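Local coordinates for protein putative NAD(P)H-dependent FMN-containing oxidoreductase YwqN (Bacillus subtilis, PDB 1RLI) that probably acts as an NADPH-dependent oxidoreductase that carries FMN, as a flavodoxin-like member of the SsuE family of flavin reductases, at residues S64-I69 against K91-R96; T79-F84 against L133-Q138; D95-T100 against H144-S149; Q99-P104 against D108-M113. All coordinates share one frame; numbering follows the deposited sequence.

Contact 1: S64-I69 against K91-R96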
# COMPACT_ATOMS: atom_id res chain seq x y z
N SER D 64 -13.70 -10.06 -28.97
CA SER D 64 -13.18 -9.11 -29.95
C SER D 64 -12.16 -8.17 -29.30
O SER D 64 -11.18 -7.76 -29.93
CB SER D 64 -14.32 -8.28 -30.55
OG SER D 64 -15.06 -9.06 -31.47
N ILE D 65 -12.41 -7.82 -28.05
CA ILE D 65 -11.51 -6.94 -27.32
C ILE D 65 -10.18 -7.63 -27.06
O ILE D 65 -9.10 -7.06 -27.29
CB ILE D 65 -12.15 -6.46 -26.01
CG1 ILE D 65 -13.32 -5.53 -26.37
CG2 ILE D 65 -11.11 -5.72 -25.12
CD1 ILE D 65 -14.16 -5.05 -25.19
N ILE D 66 -10.24 -8.88 -26.60
CA ILE D 66 -9.03 -9.64 -26.32
C ILE D 66 -8.22 -9.76 -27.61
O ILE D 66 -6.99 -9.63 -27.59
CB ILE D 66 -9.37 -11.04 -25.79
CG1 ILE D 66 -10.01 -10.95 -24.40
CG2 ILE D 66 -8.12 -11.87 -25.71
CD1 ILE D 66 -9.11 -10.30 -23.30
N GLU D 67 -8.91 -10.03 -28.72
CA GLU D 67 -8.22 -10.16 -30.00
C GLU D 67 -7.43 -8.90 -30.33
O GLU D 67 -6.27 -8.97 -30.77
CB GLU D 67 -9.23 -10.43 -31.12
CG GLU D 67 -9.82 -11.82 -31.10
CD GLU D 67 -8.88 -12.87 -31.68
OE1 GLU D 67 -7.67 -12.57 -31.82
OE2 GLU D 67 -9.34 -13.99 -31.98
N ARG D 68 -8.04 -7.75 -30.12
CA ARG D 68 -7.37 -6.49 -30.42
C ARG D 68 -6.22 -6.23 -29.46
O ARG D 68 -5.14 -5.80 -29.87
CB ARG D 68 -8.38 -5.35 -30.37
CG ARG D 68 -9.35 -5.41 -31.52
CD ARG D 68 -10.52 -4.50 -31.30
NE ARG D 68 -10.13 -3.10 -31.25
CZ ARG D 68 -10.88 -2.16 -30.67
NH1 ARG D 68 -12.03 -2.50 -30.10
NH2 ARG D 68 -10.48 -0.90 -30.66
N ILE D 69 -6.44 -6.49 -28.17
CA ILE D 69 -5.40 -6.31 -27.17
C ILE D 69 -4.17 -7.15 -27.46
O ILE D 69 -3.04 -6.71 -27.25
CB ILE D 69 -5.92 -6.71 -25.76
CG1 ILE D 69 -6.73 -5.57 -25.18
CG2 ILE D 69 -4.75 -7.10 -24.86
CD1 ILE D 69 -7.42 -5.93 -23.86
N LYS D 91 -13.14 -3.78 -13.78
CA LYS D 91 -13.00 -4.89 -12.82
C LYS D 91 -13.55 -6.20 -13.41
O LYS D 91 -12.90 -7.24 -13.31
CB LYS D 91 -13.73 -4.55 -11.51
CG LYS D 91 -13.87 -5.70 -10.51
CD LYS D 91 -12.53 -6.22 -10.05
CE LYS D 91 -12.71 -7.25 -8.93
NZ LYS D 91 -11.43 -7.96 -8.66
N LEU D 92 -14.72 -6.15 -14.06
CA LEU D 92 -15.27 -7.38 -14.64
C LEU D 92 -14.44 -7.83 -15.84
O LEU D 92 -14.32 -9.04 -16.10
CB LEU D 92 -16.75 -7.18 -15.05
CG LEU D 92 -17.77 -7.53 -13.96
CD1 LEU D 92 -17.50 -6.72 -12.68
CD2 LEU D 92 -19.19 -7.28 -14.49
N PHE D 93 -13.84 -6.87 -16.55
CA PHE D 93 -12.99 -7.20 -17.71
C PHE D 93 -11.73 -7.94 -17.24
O PHE D 93 -11.41 -9.03 -17.73
CB PHE D 93 -12.58 -5.91 -18.43
CG PHE D 93 -11.64 -6.14 -19.58
CD1 PHE D 93 -12.10 -6.73 -20.76
CD2 PHE D 93 -10.29 -5.80 -19.47
CE1 PHE D 93 -11.22 -6.97 -21.83
CE2 PHE D 93 -9.40 -6.04 -20.53
CZ PHE D 93 -9.87 -6.62 -21.72
N ILE D 94 -11.02 -7.36 -16.28
CA ILE D 94 -9.82 -8.01 -15.77
C ILE D 94 -10.15 -9.36 -15.08
O ILE D 94 -9.42 -10.34 -15.27
CB ILE D 94 -9.04 -7.04 -14.82
CG1 ILE D 94 -8.47 -5.89 -15.67
CG2 ILE D 94 -7.90 -7.77 -14.08
CD1 ILE D 94 -7.85 -4.73 -14.85
N ASP D 95 -11.25 -9.42 -14.33
CA ASP D 95 -11.59 -10.68 -13.65
C ASP D 95 -11.76 -11.81 -14.68
O ASP D 95 -11.44 -12.97 -14.38
CB ASP D 95 -12.91 -10.57 -12.86
CG ASP D 95 -12.76 -9.86 -11.50
OD1 ASP D 95 -11.63 -9.55 -11.08
OD2 ASP D 95 -13.81 -9.64 -10.87
N ARG D 96 -12.28 -11.48 -15.86
CA ARG D 96 -12.48 -12.48 -16.91
C ARG D 96 -11.17 -13.01 -17.49
O ARG D 96 -11.15 -14.01 -18.22
CB ARG D 96 -13.41 -11.93 -18.01
CG ARG D 96 -13.94 -12.99 -19.00
CD ARG D 96 -15.21 -12.45 -19.68
NE ARG D 96 -15.67 -13.29 -20.79
CZ ARG D 96 -16.83 -13.11 -21.41
NH1 ARG D 96 -17.63 -12.13 -21.01
NH2 ARG D 96 -17.17 -13.90 -22.43

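Contact 2: T79-F84 against L133-Q138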
# COMPACT_ATOMS: atom_id res chain seq x y z
N THR D 79 -9.09 4.47 -16.17
CA THR D 79 -10.30 4.25 -15.38
C THR D 79 -10.62 5.30 -14.35
O THR D 79 -9.73 5.95 -13.83
CB THR D 79 -10.18 2.93 -14.57
OG1 THR D 79 -11.39 2.69 -13.84
CG2 THR D 79 -9.02 3.04 -13.54
N PRO D 80 -11.91 5.50 -14.07
CA PRO D 80 -12.26 6.48 -13.05
C PRO D 80 -12.04 5.70 -11.75
O PRO D 80 -12.02 4.46 -11.77
CB PRO D 80 -13.74 6.77 -13.31
CG PRO D 80 -14.24 5.53 -13.96
CD PRO D 80 -13.09 5.15 -14.88
N ILE D 81 -11.86 6.40 -10.64
CA ILE D 81 -11.68 5.71 -9.38
C ILE D 81 -13.05 5.72 -8.71
O ILE D 81 -13.57 6.78 -8.36
CB ILE D 81 -10.65 6.42 -8.46
CG1 ILE D 81 -9.27 6.46 -9.15
CG2 ILE D 81 -10.54 5.68 -7.11
CD1 ILE D 81 -8.19 7.21 -8.35
N TYR D 82 -13.65 4.54 -8.59
CA TYR D 82 -14.96 4.40 -7.94
C TYR D 82 -14.71 3.63 -6.66
O TYR D 82 -14.18 2.51 -6.69
CB TYR D 82 -15.93 3.56 -8.76
CG TYR D 82 -16.41 4.18 -10.06
CD1 TYR D 82 -16.27 5.55 -10.31
CD2 TYR D 82 -17.01 3.38 -11.03
CE1 TYR D 82 -16.74 6.10 -11.53
CE2 TYR D 82 -17.48 3.91 -12.23
CZ TYR D 82 -17.34 5.27 -12.47
OH TYR D 82 -17.79 5.77 -13.67
N TRP D 83 -15.10 4.23 -5.54
CA TRP D 83 -14.91 3.58 -4.24
C TRP D 83 -13.49 3.07 -4.04
O TRP D 83 -13.27 1.93 -3.58
CB TRP D 83 -15.94 2.46 -4.05
CG TRP D 83 -17.32 3.02 -4.01
CD1 TRP D 83 -18.15 3.26 -5.08
CD2 TRP D 83 -17.97 3.61 -2.87
NE1 TRP D 83 -19.26 3.97 -4.68
CE2 TRP D 83 -19.18 4.20 -3.33
CE3 TRP D 83 -17.64 3.71 -1.52
CZ2 TRP D 83 -20.06 4.88 -2.47
CZ3 TRP D 83 -18.52 4.39 -0.66
CH2 TRP D 83 -19.72 4.96 -1.15
N PHE D 84 -12.53 3.94 -4.37
CA PHE D 84 -11.11 3.67 -4.19
C PHE D 84 -10.58 2.49 -4.98
O PHE D 84 -9.50 1.93 -4.69
CB PHE D 84 -10.82 3.53 -2.68
CG PHE D 84 -11.33 4.70 -1.89
CD1 PHE D 84 -10.65 5.91 -1.91
CD2 PHE D 84 -12.57 4.62 -1.26
CE1 PHE D 84 -11.21 7.05 -1.31
CE2 PHE D 84 -13.12 5.74 -0.66
CZ PHE D 84 -12.44 6.96 -0.69
N LEU D 133 -3.60 5.35 -4.14
CA LEU D 133 -2.39 4.50 -4.14
C LEU D 133 -2.70 3.01 -3.97
O LEU D 133 -2.06 2.18 -4.61
CB LEU D 133 -1.39 4.99 -3.08
CG LEU D 133 -0.88 6.42 -3.36
CD1 LEU D 133 0.19 6.82 -2.36
CD2 LEU D 133 -0.33 6.51 -4.78
N PRO D 134 -3.67 2.63 -3.11
CA PRO D 134 -3.93 1.19 -3.00
C PRO D 134 -4.32 0.62 -4.38
O PRO D 134 -3.93 -0.50 -4.72
CB PRO D 134 -5.10 1.12 -2.02
CG PRO D 134 -4.75 2.22 -1.06
CD PRO D 134 -4.32 3.36 -2.00
N LEU D 135 -5.07 1.39 -5.15
CA LEU D 135 -5.47 0.91 -6.48
C LEU D 135 -4.24 0.71 -7.38
O LEU D 135 -4.13 -0.26 -8.12
CB LEU D 135 -6.46 1.90 -7.16
CG LEU D 135 -6.73 1.64 -8.65
CD1 LEU D 135 -7.31 0.21 -8.86
CD2 LEU D 135 -7.74 2.71 -9.16
N ILE D 136 -3.31 1.65 -7.34
CA ILE D 136 -2.11 1.51 -8.15
C ILE D 136 -1.35 0.26 -7.69
O ILE D 136 -0.82 -0.46 -8.52
CB ILE D 136 -1.21 2.77 -8.05
CG1 ILE D 136 -1.98 3.98 -8.61
CG2 ILE D 136 0.09 2.59 -8.86
CD1 ILE D 136 -2.43 3.81 -10.08
N GLN D 137 -1.30 0.01 -6.39
CA GLN D 137 -0.60 -1.18 -5.89
C GLN D 137 -1.34 -2.46 -6.28
O GLN D 137 -0.72 -3.51 -6.48
CB GLN D 137 -0.41 -1.09 -4.38
CG GLN D 137 0.47 0.08 -3.97
CD GLN D 137 0.61 0.20 -2.46
OE1 GLN D 137 -0.35 0.53 -1.77
NE2 GLN D 137 1.79 -0.09 -1.95
N GLN D 138 -2.65 -2.36 -6.42
CA GLN D 138 -3.43 -3.51 -6.84
C GLN D 138 -3.05 -3.77 -8.30
O GLN D 138 -2.80 -4.92 -8.67
CB GLN D 138 -4.92 -3.16 -6.72
CG GLN D 138 -5.89 -4.31 -6.95
CD GLN D 138 -7.31 -3.86 -6.62
OE1 GLN D 138 -7.88 -3.03 -7.32
NE2 GLN D 138 -7.87 -4.38 -5.53
O HOH W 1 -7.08 3.24 -3.93

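Contact 3: D95-T100 against H144-S149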
# COMPACT_ATOMS: atom_id res chain seq x y z
N ASP D 95 -11.25 -9.42 -14.33
CA ASP D 95 -11.59 -10.68 -13.65
C ASP D 95 -11.76 -11.81 -14.68
O ASP D 95 -11.44 -12.97 -14.38
CB ASP D 95 -12.91 -10.57 -12.86
CG ASP D 95 -12.76 -9.86 -11.50
OD1 ASP D 95 -11.63 -9.55 -11.08
OD2 ASP D 95 -13.81 -9.64 -10.87
N ARG D 96 -12.28 -11.48 -15.86
CA ARG D 96 -12.48 -12.48 -16.91
C ARG D 96 -11.17 -13.01 -17.49
O ARG D 96 -11.15 -14.01 -18.22
CB ARG D 96 -13.41 -11.93 -18.01
CG ARG D 96 -13.94 -12.99 -19.00
CD ARG D 96 -15.21 -12.45 -19.68
NE ARG D 96 -15.67 -13.29 -20.79
CZ ARG D 96 -16.83 -13.11 -21.41
NH1 ARG D 96 -17.63 -12.13 -21.01
NH2 ARG D 96 -17.17 -13.90 -22.43
N TRP D 97 -10.04 -12.36 -17.19
CA TRP D 97 -8.77 -12.91 -17.68
C TRP D 97 -8.61 -14.31 -17.09
O TRP D 97 -7.90 -15.14 -17.63
CB TRP D 97 -7.58 -12.03 -17.24
CG TRP D 97 -7.48 -10.74 -17.99
CD1 TRP D 97 -8.33 -10.27 -18.95
CD2 TRP D 97 -6.50 -9.71 -17.78
NE1 TRP D 97 -7.94 -9.01 -19.36
CE2 TRP D 97 -6.83 -8.64 -18.65
CE3 TRP D 97 -5.39 -9.59 -16.94
CZ2 TRP D 97 -6.08 -7.45 -18.70
CZ3 TRP D 97 -4.64 -8.40 -16.98
CH2 TRP D 97 -5.00 -7.35 -17.86
N SER D 98 -9.26 -14.58 -15.96
CA SER D 98 -9.17 -15.92 -15.37
C SER D 98 -9.73 -16.94 -16.36
O SER D 98 -9.21 -18.05 -16.47
CB SER D 98 -9.95 -15.99 -14.05
OG SER D 98 -9.20 -15.35 -13.03
N GLN D 99 -10.79 -16.55 -17.06
CA GLN D 99 -11.41 -17.42 -18.06
C GLN D 99 -10.53 -17.54 -19.28
O GLN D 99 -10.33 -18.63 -19.82
CB GLN D 99 -12.77 -16.85 -18.50
CG GLN D 99 -13.93 -17.18 -17.58
CD GLN D 99 -15.22 -16.46 -17.99
OE1 GLN D 99 -15.62 -16.44 -19.17
NE2 GLN D 99 -15.89 -15.88 -17.00
N THR D 100 -9.99 -16.42 -19.74
CA THR D 100 -9.15 -16.43 -20.92
C THR D 100 -7.89 -17.25 -20.72
O THR D 100 -7.37 -17.82 -21.68
CB THR D 100 -8.83 -14.98 -21.33
OG1 THR D 100 -10.07 -14.25 -21.40
CG2 THR D 100 -8.14 -14.94 -22.66
N HIS D 144 2.13 -7.86 -12.37
CA HIS D 144 3.21 -8.76 -12.00
C HIS D 144 2.78 -10.21 -12.16
O HIS D 144 3.58 -11.06 -12.53
CB HIS D 144 3.62 -8.55 -10.55
CG HIS D 144 4.72 -9.47 -10.12
ND1 HIS D 144 6.03 -9.28 -10.48
CD2 HIS D 144 4.68 -10.62 -9.39
CE1 HIS D 144 6.77 -10.27 -9.99
NE2 HIS D 144 5.97 -11.09 -9.33
N PHE D 145 1.52 -10.49 -11.86
CA PHE D 145 1.02 -11.86 -11.98
C PHE D 145 1.07 -12.30 -13.45
O PHE D 145 1.37 -13.46 -13.75
CB PHE D 145 -0.42 -11.91 -11.44
CG PHE D 145 -1.07 -13.27 -11.60
CD1 PHE D 145 -0.90 -14.26 -10.64
CD2 PHE D 145 -1.81 -13.56 -12.74
CE1 PHE D 145 -1.46 -15.55 -10.82
CE2 PHE D 145 -2.37 -14.83 -12.93
CZ PHE D 145 -2.19 -15.83 -11.97
N MET D 146 0.77 -11.37 -14.35
CA MET D 146 0.75 -11.62 -15.78
C MET D 146 2.14 -11.47 -16.39
O MET D 146 2.32 -11.74 -17.57
CB MET D 146 -0.22 -10.67 -16.48
CG MET D 146 -1.69 -10.84 -16.10
SD MET D 146 -2.41 -12.46 -16.50
CE MET D 146 -2.54 -12.39 -18.32
N GLY D 147 3.11 -11.04 -15.59
CA GLY D 147 4.46 -10.86 -16.09
C GLY D 147 4.62 -9.60 -16.91
O GLY D 147 5.65 -9.38 -17.55
N MET D 148 3.60 -8.76 -16.89
CA MET D 148 3.59 -7.51 -17.64
C MET D 148 4.37 -6.43 -16.90
O MET D 148 4.23 -6.29 -15.69
CB MET D 148 2.14 -7.06 -17.82
CG MET D 148 1.26 -8.13 -18.50
SD MET D 148 -0.50 -7.82 -18.30
CE MET D 148 -0.62 -6.24 -19.23
N SER D 149 5.18 -5.67 -17.62
CA SER D 149 5.95 -4.60 -17.01
C SER D 149 5.05 -3.37 -16.79
O SER D 149 4.45 -2.86 -17.73
CB SER D 149 7.13 -4.21 -17.90
OG SER D 149 7.99 -5.31 -18.07

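Contact 4: Q99-P104 against D108-M113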
# COMPACT_ATOMS: atom_id res chain seq x y z
N GLN D 99 -10.79 -16.55 -17.06
CA GLN D 99 -11.41 -17.42 -18.06
C GLN D 99 -10.53 -17.54 -19.28
O GLN D 99 -10.33 -18.63 -19.82
CB GLN D 99 -12.77 -16.85 -18.50
CG GLN D 99 -13.93 -17.18 -17.58
CD GLN D 99 -15.22 -16.46 -17.99
OE1 GLN D 99 -15.62 -16.44 -19.17
NE2 GLN D 99 -15.89 -15.88 -17.00
N THR D 100 -9.99 -16.42 -19.74
CA THR D 100 -9.15 -16.43 -20.92
C THR D 100 -7.89 -17.25 -20.72
O THR D 100 -7.37 -17.82 -21.68
CB THR D 100 -8.83 -14.98 -21.33
OG1 THR D 100 -10.07 -14.25 -21.40
CG2 THR D 100 -8.14 -14.94 -22.66
N LEU D 101 -7.40 -17.31 -19.49
CA LEU D 101 -6.20 -18.09 -19.19
C LEU D 101 -6.47 -19.59 -19.32
O LEU D 101 -5.54 -20.40 -19.29
CB LEU D 101 -5.70 -17.76 -17.79
CG LEU D 101 -4.97 -16.41 -17.68
CD1 LEU D 101 -4.92 -15.95 -16.23
CD2 LEU D 101 -3.56 -16.55 -18.24
N ARG D 102 -7.74 -19.95 -19.48
CA ARG D 102 -8.13 -21.35 -19.62
C ARG D 102 -8.84 -21.56 -20.96
O ARG D 102 -9.37 -22.64 -21.23
CB ARG D 102 -9.09 -21.75 -18.49
CG ARG D 102 -8.53 -21.49 -17.09
CD ARG D 102 -9.38 -22.11 -15.97
NE ARG D 102 -10.71 -21.51 -15.88
CZ ARG D 102 -11.07 -20.62 -14.96
NH1 ARG D 102 -10.21 -20.21 -14.03
NH2 ARG D 102 -12.30 -20.12 -14.98
N ASP D 103 -8.83 -20.52 -21.80
CA ASP D 103 -9.54 -20.52 -23.09
C ASP D 103 -8.72 -21.12 -24.24
O ASP D 103 -7.73 -20.53 -24.65
CB ASP D 103 -9.94 -19.07 -23.41
CG ASP D 103 -10.94 -18.95 -24.55
OD1 ASP D 103 -11.04 -19.87 -25.36
OD2 ASP D 103 -11.62 -17.91 -24.62
N PRO D 104 -9.14 -22.27 -24.81
CA PRO D 104 -8.37 -22.85 -25.91
C PRO D 104 -8.32 -22.00 -27.17
O PRO D 104 -7.51 -22.25 -28.06
CB PRO D 104 -9.06 -24.20 -26.14
CG PRO D 104 -10.48 -23.85 -25.92
CD PRO D 104 -10.40 -23.02 -24.62
N ASP D 108 -2.11 -19.09 -26.19
CA ASP D 108 -0.86 -18.48 -25.75
C ASP D 108 -1.05 -17.16 -25.00
O ASP D 108 -0.11 -16.37 -24.88
CB ASP D 108 0.02 -18.22 -26.97
CG ASP D 108 0.22 -19.47 -27.80
OD1 ASP D 108 0.73 -20.45 -27.24
OD2 ASP D 108 -0.14 -19.44 -29.00
N PHE D 109 -2.26 -16.95 -24.48
CA PHE D 109 -2.62 -15.73 -23.76
C PHE D 109 -1.62 -15.30 -22.69
O PHE D 109 -1.16 -14.17 -22.70
CB PHE D 109 -4.01 -15.90 -23.14
CG PHE D 109 -4.56 -14.65 -22.50
CD1 PHE D 109 -4.83 -13.52 -23.27
CD2 PHE D 109 -4.80 -14.60 -21.12
CE1 PHE D 109 -5.35 -12.36 -22.70
CE2 PHE D 109 -5.31 -13.43 -20.54
CZ PHE D 109 -5.59 -12.31 -21.33
N LYS D 110 -1.29 -16.19 -21.77
CA LYS D 110 -0.36 -15.84 -20.70
C LYS D 110 0.97 -15.36 -21.28
O LYS D 110 1.45 -14.29 -20.93
CB LYS D 110 -0.11 -17.04 -19.78
CG LYS D 110 0.56 -16.66 -18.47
CD LYS D 110 0.70 -17.84 -17.51
CE LYS D 110 1.82 -18.78 -17.92
NZ LYS D 110 2.05 -19.82 -16.88
N GLN D 111 1.56 -16.15 -22.17
CA GLN D 111 2.84 -15.77 -22.77
C GLN D 111 2.74 -14.45 -23.54
O GLN D 111 3.60 -13.58 -23.38
CB GLN D 111 3.33 -16.88 -23.71
CG GLN D 111 4.82 -16.82 -24.07
CD GLN D 111 5.20 -15.58 -24.85
OE1 GLN D 111 4.60 -15.26 -25.89
NE2 GLN D 111 6.21 -14.86 -24.36
N GLN D 112 1.70 -14.31 -24.35
CA GLN D 112 1.50 -13.09 -25.12
C GLN D 112 1.37 -11.86 -24.22
O GLN D 112 1.94 -10.80 -24.51
CB GLN D 112 0.25 -13.20 -26.00
CG GLN D 112 0.38 -14.11 -27.20
CD GLN D 112 -0.96 -14.35 -27.86
OE1 GLN D 112 -1.87 -14.91 -27.25
NE2 GLN D 112 -1.10 -13.92 -29.11
N MET D 113 0.61 -11.97 -23.14
CA MET D 113 0.47 -10.82 -22.25
C MET D 113 1.79 -10.51 -21.53
O MET D 113 2.09 -9.34 -21.27
CB MET D 113 -0.63 -11.08 -21.21
CG MET D 113 -2.04 -11.16 -21.78
SD MET D 113 -2.67 -9.61 -22.47
CE MET D 113 -3.40 -8.84 -21.00

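Contact 1: S64-I69 against K91-R96
Phe93 pushes its ring from helix 88-95 into a row of three isoleucines on helix 62-70. The contact packs two helices of the flavodoxin-like alpha/beta fold against each other. The ring's far end does the touching. Phe93 CZ lies 3.3 Å from Ile69 CD1, a tight methyl contact at the ring edge, with the two side chains coming from opposite directions. Ile65 crosses the ring obliquely, and its CG2 branch sits 3.5 Å from Phe93 CE1. Ile66 also slants across and sends CD1 to 4.1 Å from Phe93 CZ. Phe93 holds CG anti to its backbone N (chi1 177°), which carries the ring out toward 64-69. The axes of segments 64-69 and 91-95 stay 12.7 Å apart at closest and cross at -73°, and the ring spans the distance. All four side chains are buried, and the contact is wholly apolar. A leucine in place of Phe93 would probably leave a gap in front of Ile65 CG2 and Ile69 CD1. Trp97 meets the Phe93 ring edge-to-face, and Tyr62 packs on it. From strand 33-41, Ile35 touches Ile65 and Ile69, and Leu37 touches Phe93. Helix 109-114 adds Phe109 against Ile66 and Met113 against Ile69.

Contact 2: T79-F84 against L133-Q138
Leu135 on helix 133-146 faces the loop that leaves strand 74-80, and it meets Ile81 and the backbone of Phe84. Its CG stands anti to the backbone N (chi1 169°), which turns the branched end toward Ile81. The Leu135 CD2 methyl then lies 4.1 Å from Ile81 CG1. Ile81 CG1 lies beside its backbone N (chi1 -61°), which points it at Leu135. The two side chains slant across one another and make a light apolar contact. Nearer the helix backbone, Leu135 CB packs 3.9 Å from Phe84 O. A water also joins the two backbones. It donates to Phe84 O at 2.9 Å and accepts from Leu135 N at 3.0 Å. The amide near the start of the helix is thus satisfied through solvent. The Phe84 ring leads away from the helix. Phe84 O also accepts from Gln138 NE2 of the second subunit. Loops at the C-terminal strand ends of flavodoxin-like folds commonly form the flavin site, so this loop is probably close to where FMN would bind. Within the chain, the contact joins the C-terminal end of strand 74-80 to helix 133-146. Strand 117-124 pairs with Thr79 and Ile81, and Leu155 of strand 149-157 packs against Ile81.

Contact 3: D95-T100 against H144-S149
Two Met-aromatic contacts join Trp97, on the short helix 97-100, to the C-terminal end of helix 133-146 in this flavodoxin-like fold. That helix ends in a Schellman motif, in which Gly147 takes positive phi (76°). Met146 precedes the glycine and Met148 follows it, and both send their side chains to the six-membered ring of Trp97. Met146 bends at chi2 and chi3. Met146 CG lies 3.9 Å from Trp97 CZ3, and Met146 SD sits 5.3 Å from the centroid of the six-membered ring, oblique to it. Met148 SD likewise stands oblique to the ring, at the same centroid distance. The indole keeps CG beside its backbone N (chi1 -73°), which directs the benzo end of the ring at the methionines. All three side chains are buried. Trp97 also packs on Tyr62, so the indole links helix 133-146 to helix 62-70. Met113 of helix 109-114 touches both Trp97 and Met146. The second subunit is close by: its Trp83 packs on Met146, and the NE1 of that Trp83 is hydrogen-bonded to Ser98 OG. On the side of Met148, the closest approach to the indole is from Met148 SD to Trp97 CZ3, at 4.4 Å.

Contact 4: Q99-P104 against D108-M113
Phe109 begins helix 109-114 and packs back on Thr100 and Leu101, at the end of helix 97-100. A loop opening with a type I beta turn, Thr100 to Asp103, joins the two short helices of this flavodoxin-like fold. Phe109 has the largest share of the buried surface, followed by Leu101 and Thr100. Thr100 CG2 makes a CH-pi contact, 3.5 Å from the centroid of the Phe109 ring and only 7° off the ring normal. Thr100 OG1 lies beside the backbone N (chi1 -51°), which puts the methyl anti to it, and OG1 is hydrogen-bonded to Tyr62 OH. Met113 CG covers the opposite face, 3.6 Å above the plane of the Phe109 ring and offset toward the rim. Leu101 comes at the edge, with CG in the ring plane and Leu101 CD2 3.7 Å from Phe109 CD2. The ring is therefore held on both faces and along one edge. An alanine in place of Phe109 would take away the surface under Thr100 CG2 and is likely to leave a gap between Thr100 and Met113. Ile66 and Leu70 of helix 62-70 and Met146 of helix 133-146 also pack on this ring. At the more exposed margin, Leu101 CD2 also rests 3.8 Å from Lys110 CB.

Contacts 1, 3 and 4 lie on the same side of the chain's centre, while contact 2 stands apart at the C-terminal end of strand 74-80. Contact 4 touches both contact 1 and contact 3, while contacts 1 and 3 share only Asp95 and Arg96. Contacts 1, 2 and 3 are buried; contact 4 is only partly so and reaches the surface. Helix 97-100 serves contacts 3 and 4, and helix 133-146 serves contacts 2 and 3 at its two ends. Contacts 3 and 4 meet where Met146 CE packs 3.7 Å from Met113 CB. The chemistry shifts with place: aliphatic against aromatic in contact 1, sulfur against indole in contact 3, methyl over ring in contact 4. Contact 2 alone uses a bridging water.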